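Side-chain contacts in putative nudix hydrolase family member (Chromobacterium violaceum, PDB 3F13), which probably acts as a hydrolase of the Nudix family, with magnesium as the likely cofactor: residues B[29-34]-B[114-119]; B[39-44]-B[121-126]; B[54-59]-B[87-92]. All coordinates share one frame; numbering follows the deposited sequence.

Contact 1. Residues B[29-34]-B[114-119]; sequences VLVTAS and MDLFVE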
# COMPACT_ATOMS: atom_id res chain seq x y z
N VAL B 29 -5.66 -14.82 -9.95
CA VAL B 29 -6.13 -13.50 -9.52
C VAL B 29 -7.58 -13.56 -9.03
O VAL B 29 -8.48 -14.10 -9.71
CB VAL B 29 -6.03 -12.48 -10.67
CG1 VAL B 29 -6.77 -11.15 -10.31
CG2 VAL B 29 -4.59 -12.21 -11.00
N LEU B 30 -7.82 -12.99 -7.86
CA LEU B 30 -9.14 -12.93 -7.26
C LEU B 30 -10.15 -12.08 -8.05
O LEU B 30 -9.85 -10.95 -8.43
CB LEU B 30 -8.99 -12.35 -5.85
CG LEU B 30 -10.24 -12.37 -4.98
CD1 LEU B 30 -10.73 -13.81 -4.83
CD2 LEU B 30 -9.93 -11.73 -3.63
N VAL B 31 -11.32 -12.65 -8.33
CA VAL B 31 -12.45 -11.90 -8.90
C VAL B 31 -13.69 -12.22 -8.10
O VAL B 31 -13.77 -13.28 -7.45
CB VAL B 31 -12.71 -12.24 -10.37
CG1 VAL B 31 -11.52 -11.82 -11.26
CG2 VAL B 31 -12.98 -13.71 -10.54
N THR B 32 -14.65 -11.30 -8.14
CA THR B 32 -15.85 -11.40 -7.33
C THR B 32 -17.07 -11.12 -8.18
O THR B 32 -17.00 -10.38 -9.17
CB THR B 32 -15.81 -10.38 -6.18
OG1 THR B 32 -15.86 -9.05 -6.70
CG2 THR B 32 -14.52 -10.55 -5.36
N ALA B 33 -18.21 -11.71 -7.79
CA ALA B 33 -19.47 -11.50 -8.48
C ALA B 33 -20.56 -11.23 -7.45
O ALA B 33 -20.67 -11.96 -6.46
CB ALA B 33 -19.83 -12.71 -9.29
N SER B 34 -21.34 -10.18 -7.66
CA SER B 34 -22.53 -9.90 -6.83
C SER B 34 -23.79 -10.48 -7.46
O SER B 34 -24.81 -10.66 -6.77
CB SER B 34 -22.72 -8.41 -6.65
OG SER B 34 -22.93 -7.80 -7.92
N MET B 114 -14.00 -17.85 -18.21
CA MET B 114 -14.93 -17.32 -17.24
C MET B 114 -15.58 -16.07 -17.79
O MET B 114 -15.00 -15.34 -18.61
CB MET B 114 -14.15 -17.10 -15.93
CG MET B 114 -14.70 -16.13 -14.92
SD MET B 114 -13.93 -16.49 -13.31
CE MET B 114 -12.66 -17.67 -13.70
N ASP B 115 -16.80 -15.82 -17.34
CA ASP B 115 -17.56 -14.70 -17.82
C ASP B 115 -17.15 -13.42 -17.07
O ASP B 115 -17.82 -13.03 -16.13
CB ASP B 115 -19.04 -14.97 -17.62
CG ASP B 115 -19.92 -14.05 -18.43
OD1 ASP B 115 -19.39 -13.10 -19.04
OD2 ASP B 115 -21.14 -14.28 -18.45
N LEU B 116 -16.07 -12.79 -17.53
CA LEU B 116 -15.61 -11.53 -16.90
C LEU B 116 -16.25 -10.28 -17.46
O LEU B 116 -16.49 -10.17 -18.65
CB LEU B 116 -14.11 -11.39 -17.08
CG LEU B 116 -13.26 -12.46 -16.43
CD1 LEU B 116 -11.79 -12.07 -16.62
CD2 LEU B 116 -13.62 -12.59 -14.95
N PHE B 117 -16.50 -9.32 -16.59
CA PHE B 117 -16.81 -8.02 -17.07
C PHE B 117 -15.70 -7.56 -18.04
O PHE B 117 -14.52 -7.82 -17.82
CB PHE B 117 -16.97 -7.03 -15.93
CG PHE B 117 -17.53 -5.73 -16.36
CD1 PHE B 117 -18.90 -5.57 -16.51
CD2 PHE B 117 -16.68 -4.68 -16.69
CE1 PHE B 117 -19.43 -4.37 -16.95
CE2 PHE B 117 -17.20 -3.48 -17.14
CZ PHE B 117 -18.58 -3.32 -17.27
N VAL B 118 -16.08 -6.90 -19.12
CA VAL B 118 -15.15 -6.47 -20.17
C VAL B 118 -13.93 -5.65 -19.68
O VAL B 118 -12.80 -5.97 -20.00
CB VAL B 118 -15.87 -5.62 -21.24
CG1 VAL B 118 -16.74 -4.57 -20.58
CG2 VAL B 118 -14.83 -4.97 -22.16
N GLU B 119 -14.19 -4.56 -18.95
CA GLU B 119 -13.11 -3.75 -18.34
C GLU B 119 -12.23 -4.55 -17.38
O GLU B 119 -11.02 -4.33 -17.30
CB GLU B 119 -13.69 -2.56 -17.60
CG GLU B 119 -14.62 -1.65 -18.44
CD GLU B 119 -13.95 -1.10 -19.70
OE1 GLU B 119 -12.72 -1.31 -19.89
OE2 GLU B 119 -14.66 -0.45 -20.52
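Val31 and Leu116 bring the two backbones nearest to each other, yet their CA atoms remain 8.6 Å apart, so only side chains can span the distance. Residues 29-33 are an extended strand. Residues 114-117 are an irregular approach to a helix: an inverse gamma turn centred on Asp115, closed by a weak backbone bond from Leu116 N to Met114 O, and then Phe117 as N-cap of helix 118-132. The turn sets Met114 and Leu116 side by side, both reaching the same valine. Val31 spreads its two methyls between them. Val31 CG2, lodged between the backbone N and the carbonyl carbon, lies 4.0 Å from Met114 SD; Val31 CG1, anti to the carbonyl carbon, is 4.3 Å from Leu116 CD2. Met114 runs past Val31 in the opposite sense, and its sulfur does the touching, because the chain bends sharply at its last torsion (chi3 9°) and carries CE away from the valine. That near-eclipsed setting is an unusual one for methionine. Within their own segment, Met114 SD and Leu116 CD2 are 4.2 Å apart, which completes a small apolar cluster. Branched valine suits the strand, while the longer methionine and leucine suit a loop that has to reach inward. Tyr39 and Val107 also lie against Val31, and Leu116 continues onto Leu124. On the outer side of the turn Asp115 forms a salt bridge with Arg38. A connecting loop whose apolar residues close over a sheet strand just before a covering helix fits the layered alpha/beta/alpha sandwich of the Nudix fold.

Contact 2. Residues B[39-44]-B[121-126]; sequences YNLPGG and RAILRR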
# COMPACT_ATOMS: atom_id res chain seq x y z
N TYR B 39 -18.28 -11.93 -13.22
CA TYR B 39 -17.15 -11.68 -12.33
C TYR B 39 -16.40 -10.41 -12.73
O TYR B 39 -16.31 -10.07 -13.89
CB TYR B 39 -16.20 -12.88 -12.32
CG TYR B 39 -16.70 -14.08 -11.53
CD1 TYR B 39 -16.48 -14.19 -10.16
CD2 TYR B 39 -17.38 -15.12 -12.16
CE1 TYR B 39 -16.93 -15.29 -9.44
CE2 TYR B 39 -17.83 -16.21 -11.45
CZ TYR B 39 -17.61 -16.29 -10.09
OH TYR B 39 -18.07 -17.39 -9.38
N ASN B 40 -15.83 -9.74 -11.74
CA ASN B 40 -15.04 -8.57 -11.97
C ASN B 40 -13.94 -8.51 -10.93
O ASN B 40 -14.02 -9.15 -9.86
CB ASN B 40 -15.89 -7.32 -11.85
CG ASN B 40 -15.39 -6.19 -12.73
OD1 ASN B 40 -14.27 -6.20 -13.26
ND2 ASN B 40 -16.24 -5.17 -12.87
N LEU B 41 -12.90 -7.75 -11.24
CA LEU B 41 -11.89 -7.46 -10.21
C LEU B 41 -12.50 -6.69 -9.03
O LEU B 41 -13.32 -5.82 -9.22
CB LEU B 41 -10.78 -6.64 -10.81
CG LEU B 41 -9.92 -7.38 -11.82
CD1 LEU B 41 -9.09 -6.28 -12.44
CD2 LEU B 41 -9.02 -8.48 -11.21
N PRO B 42 -12.06 -7.00 -7.81
CA PRO B 42 -12.60 -6.32 -6.62
C PRO B 42 -12.30 -4.81 -6.63
O PRO B 42 -11.34 -4.39 -7.22
CB PRO B 42 -11.86 -6.98 -5.46
CG PRO B 42 -10.84 -7.93 -6.06
CD PRO B 42 -11.07 -8.04 -7.51
N GLY B 43 -13.12 -4.00 -5.96
CA GLY B 43 -12.85 -2.58 -5.93
C GLY B 43 -14.15 -1.82 -5.83
O GLY B 43 -15.20 -2.44 -5.60
N GLY B 44 -14.10 -0.51 -6.02
CA GLY B 44 -15.33 0.30 -5.95
C GLY B 44 -15.09 1.78 -6.11
O GLY B 44 -13.99 2.22 -6.35
N ARG B 121 -11.57 -7.70 -17.78
CA ARG B 121 -10.64 -8.41 -18.68
C ARG B 121 -9.56 -7.52 -19.26
O ARG B 121 -8.41 -7.94 -19.35
CB ARG B 121 -11.39 -9.11 -19.84
CG ARG B 121 -10.53 -10.16 -20.51
CD ARG B 121 -11.28 -10.92 -21.65
NE ARG B 121 -12.39 -11.73 -21.13
CZ ARG B 121 -12.33 -13.02 -20.84
NH1 ARG B 121 -11.20 -13.69 -20.99
NH2 ARG B 121 -13.41 -13.66 -20.38
N ALA B 122 -9.93 -6.30 -19.64
CA ALA B 122 -9.00 -5.34 -20.23
C ALA B 122 -7.88 -5.07 -19.23
O ALA B 122 -6.68 -5.00 -19.59
CB ALA B 122 -9.71 -4.04 -20.52
N ILE B 123 -8.28 -4.90 -17.97
CA ILE B 123 -7.27 -4.56 -16.96
C ILE B 123 -6.30 -5.74 -16.76
O ILE B 123 -5.08 -5.57 -16.60
CB ILE B 123 -7.97 -4.14 -15.64
CG1 ILE B 123 -8.60 -2.74 -15.79
CG2 ILE B 123 -6.99 -4.25 -14.46
CD1 ILE B 123 -9.70 -2.39 -14.74
N LEU B 124 -6.82 -6.96 -16.75
CA LEU B 124 -5.97 -8.13 -16.56
C LEU B 124 -5.00 -8.33 -17.71
O LEU B 124 -3.88 -8.83 -17.51
CB LEU B 124 -6.81 -9.40 -16.35
CG LEU B 124 -7.44 -9.50 -14.98
CD1 LEU B 124 -8.32 -10.74 -14.93
CD2 LEU B 124 -6.32 -9.51 -13.92
N ARG B 125 -5.41 -7.95 -18.93
CA ARG B 125 -4.48 -8.04 -20.05
C ARG B 125 -3.27 -7.12 -19.85
O ARG B 125 -2.13 -7.49 -20.11
CB ARG B 125 -5.17 -7.72 -21.38
CG ARG B 125 -6.09 -8.80 -21.83
CD ARG B 125 -6.15 -8.90 -23.38
NE ARG B 125 -6.63 -10.24 -23.69
CZ ARG B 125 -7.90 -10.51 -23.92
NH1 ARG B 125 -8.30 -11.75 -24.15
NH2 ARG B 125 -8.77 -9.51 -23.92
N ARG B 126 -3.53 -5.89 -19.43
CA ARG B 126 -2.48 -4.90 -19.23
C ARG B 126 -1.59 -5.33 -18.09
O ARG B 126 -0.38 -5.18 -18.15
CB ARG B 126 -3.11 -3.55 -18.92
CG ARG B 126 -2.12 -2.41 -18.96
CD ARG B 126 -2.88 -1.15 -19.46
NE ARG B 126 -2.20 0.07 -19.06
CZ ARG B 126 -2.83 1.22 -18.84
NH1 ARG B 126 -2.15 2.29 -18.49
NH2 ARG B 126 -4.16 1.28 -18.95
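Leu41 carries the contact alone on its side, dividing its two methyls between neighbouring residues of helix 118-132, a task for which a forked side chain is well suited. Leu41 CD1 meets Ile123 CG2 at 3.6 Å, a snug fit for two methyls, and lies 4.0 Å from Ile123 CB; Leu41 CD2 meets Leu124 CD2 at 4.0 Å. With CG anti to its carbonyl carbon (chi1 -69°) and the chain extended beyond (chi2 170°), Leu41 brings its fork to the helix. Ile123 answers with its short branch: CG2 stands anti to the backbone N, which turns this methyl to Leu41 while CG1 takes the other direction. Leu124 starts out across the line between the segments and reaches Leu41 chiefly through its CD2 methyl. Both helix residues meet Leu41 at a slant, so the three pack as interleaved branches. Here the helix is joined to the mixed sheet of the Nudix fold, since Leu41 and Ile123 also touch Ile22 of strand 16-25, and Leu41 and Leu124 touch Val29 of strand 28-33. Immediately after this loop come Gly43 and Gly44, the latter opening the Nudix box of residues 44-65. Gly43 adopts backbone angles (phi 149°) at which a CB would collide with the preceding carbonyl oxygen, and its N bonds to Glu63 OE1. Just before Leu41, Asn40 turns OD1 toward the following backbone N, where it takes a weak, bent bond. The arginines serve the helix's polar side: Arg121 NH1 reaches the carbonyls of Pro110 and Thr112, and Arg125 pairs with Asp111.

Contact 3. Residues B[54-59]-B[87-92]; sequences QALIRE and YLCIAQ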
# COMPACT_ATOMS: atom_id res chain seq x y z
N GLN B 54 -7.19 4.86 -0.55
CA GLN B 54 -7.97 4.66 0.68
C GLN B 54 -9.21 3.83 0.39
O GLN B 54 -9.57 2.92 1.13
CB GLN B 54 -8.44 6.00 1.24
CG GLN B 54 -7.36 6.77 1.93
CD GLN B 54 -7.86 8.13 2.41
OE1 GLN B 54 -7.86 9.09 1.65
NE2 GLN B 54 -8.30 8.19 3.66
N ALA B 55 -9.89 4.20 -0.67
CA ALA B 55 -11.08 3.49 -1.04
C ALA B 55 -10.74 2.02 -1.33
O ALA B 55 -11.51 1.12 -1.01
CB ALA B 55 -11.69 4.18 -2.24
N LEU B 56 -9.57 1.76 -1.93
CA LEU B 56 -9.25 0.36 -2.26
C LEU B 56 -9.23 -0.52 -0.99
O LEU B 56 -9.82 -1.60 -0.95
CB LEU B 56 -7.90 0.27 -2.99
CG LEU B 56 -7.88 -1.14 -3.67
CD1 LEU B 56 -9.26 -1.37 -4.33
CD2 LEU B 56 -6.84 -1.40 -4.69
N ILE B 57 -8.53 -0.05 0.04
CA ILE B 57 -8.45 -0.83 1.27
C ILE B 57 -9.83 -1.07 1.90
O ILE B 57 -10.16 -2.18 2.31
CB ILE B 57 -7.48 -0.16 2.28
CG1 ILE B 57 -6.08 -0.08 1.67
CG2 ILE B 57 -7.45 -0.98 3.55
CD1 ILE B 57 -5.17 0.93 2.43
N ARG B 58 -10.63 -0.02 1.95
CA ARG B 58 -11.97 -0.12 2.49
C ARG B 58 -12.79 -1.14 1.70
O ARG B 58 -13.41 -2.06 2.26
CB ARG B 58 -12.63 1.26 2.45
CG ARG B 58 -14.16 1.27 2.67
CD ARG B 58 -14.70 2.71 2.69
NE ARG B 58 -14.51 3.45 1.43
CZ ARG B 58 -15.23 3.23 0.33
NH1 ARG B 58 -16.17 2.29 0.34
NH2 ARG B 58 -15.00 3.94 -0.78
N GLU B 59 -12.79 -1.01 0.39
CA GLU B 59 -13.66 -1.86 -0.43
C GLU B 59 -13.24 -3.33 -0.48
O GLU B 59 -14.10 -4.24 -0.48
CB GLU B 59 -13.79 -1.25 -1.82
CG GLU B 59 -14.53 0.08 -1.77
CD GLU B 59 -15.98 0.01 -2.25
OE1 GLU B 59 -16.53 -1.12 -2.35
OE2 GLU B 59 -16.58 1.09 -2.53
N TYR B 87 -4.22 -1.41 -8.63
CA TYR B 87 -3.15 -1.71 -7.66
C TYR B 87 -2.97 -3.21 -7.45
O TYR B 87 -3.97 -3.95 -7.31
CB TYR B 87 -3.49 -1.18 -6.26
CG TYR B 87 -3.91 0.27 -6.20
CD1 TYR B 87 -3.01 1.26 -5.80
CD2 TYR B 87 -5.21 0.66 -6.56
CE1 TYR B 87 -3.36 2.58 -5.74
CE2 TYR B 87 -5.58 2.03 -6.48
CZ TYR B 87 -4.63 2.98 -6.11
OH TYR B 87 -4.97 4.33 -6.01
N LEU B 88 -1.73 -3.66 -7.34
CA LEU B 88 -1.42 -5.05 -6.97
C LEU B 88 -1.40 -5.03 -5.45
O LEU B 88 -0.67 -4.21 -4.87
CB LEU B 88 -0.03 -5.43 -7.47
CG LEU B 88 0.44 -6.84 -7.07
CD1 LEU B 88 -0.38 -7.94 -7.73
CD2 LEU B 88 1.92 -7.05 -7.41
N CYS B 89 -2.21 -5.85 -4.82
CA CYS B 89 -2.31 -5.85 -3.35
C CYS B 89 -1.94 -7.19 -2.71
O CYS B 89 -2.27 -8.23 -3.24
CB CYS B 89 -3.73 -5.53 -2.92
SG CYS B 89 -4.45 -4.05 -3.69
N ILE B 90 -1.30 -7.11 -1.54
CA ILE B 90 -1.05 -8.24 -0.67
C ILE B 90 -1.91 -8.09 0.60
O ILE B 90 -1.97 -7.02 1.24
CB ILE B 90 0.39 -8.22 -0.09
CG1 ILE B 90 1.42 -7.82 -1.13
CG2 ILE B 90 0.68 -9.51 0.69
CD1 ILE B 90 2.83 -8.12 -0.64
N ALA B 91 -2.56 -9.17 0.96
CA ALA B 91 -3.11 -9.39 2.31
C ALA B 91 -2.82 -10.87 2.64
O ALA B 91 -2.53 -11.66 1.74
CB ALA B 91 -4.61 -9.07 2.36
N GLN B 92 -2.81 -11.23 3.92
CA GLN B 92 -2.33 -12.55 4.31
C GLN B 92 -3.44 -13.44 4.86
O GLN B 92 -3.17 -14.36 5.65
CB GLN B 92 -1.19 -12.44 5.34
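This is a helix-on-sheet contact, purely apolar across the interface: Leu56 of helix 52-64 plugs into the sheet between Tyr87 and Cys89 of strand 82-90. The helix belongs to the Nudix box, whose pattern residues 44-65 match and whose loop-helix build is present here. Tyr87 and Cys89, two positions apart on the strand, point to the helix, whereas Leu88 between them points to the other face and packs on helix 136-157, so the sheet is sandwiched between helical layers. A single methyl does nearly all the work, and leucine suits the place as an apolar chain long enough to reach the strand. Leu56 CG stands anti to the backbone N (chi1 -163°), which extends the side chain toward the strand, and Leu56 CD2 comes 3.2 Å from Tyr87 CD2. That is short for two carbons; the packing is tight, though the exact value is doubtful. Leu56 CD2 is also 3.7 Å from Cys89 SG. It meets the ring obliquely, at the side of CD2 nearest the root of the tyrosine, as leucine and tyrosine run past each other in opposite directions. Leu56 also rests on Ala19 and Ala21 of strand 16-25 and on Met71, while Gln54 and Ile57 pack against Ile57 and Gln54 of the second subunit. Arg58 NH1 forms a salt bridge with Glu59 OE2, a weak hydrogen bond at 3.1 Å. Glu59 OE1 lies close to Glu63 OE2, a gathering of carboxylates consistent with the magnesium site of Nudix enzymes. With leucine, the tyrosine ring and the thiol meeting through apolar contacts without polar bonds between them, the chemistry implies that shape and burial position this helix on the sheet, leaving its acidic residues to face another way.

How the contacts relate
From the N terminus, strand 28-33 opens contact 1, the 39-44 loop opens contact 2 and helix 52-64 opens contact 3. Contact 3 closes first, at strand 82-90, and is therefore nested inside both others. Contact 1 closes next, at 114-119, and contact 2 last, at 121-126, so these two cross. They also adjoin, with centres about 7 Å apart and a probable hydrogen bond from Phe117 N to Tyr39 O. Contacts 1 and 2 tie helix 118-132 and its lead-in loop to the sheet; contact 3 fixes the Nudix-box helix on it. Gly43 and Gly44 packing against Leu56 and Glu59 link contact 2 to contact 3.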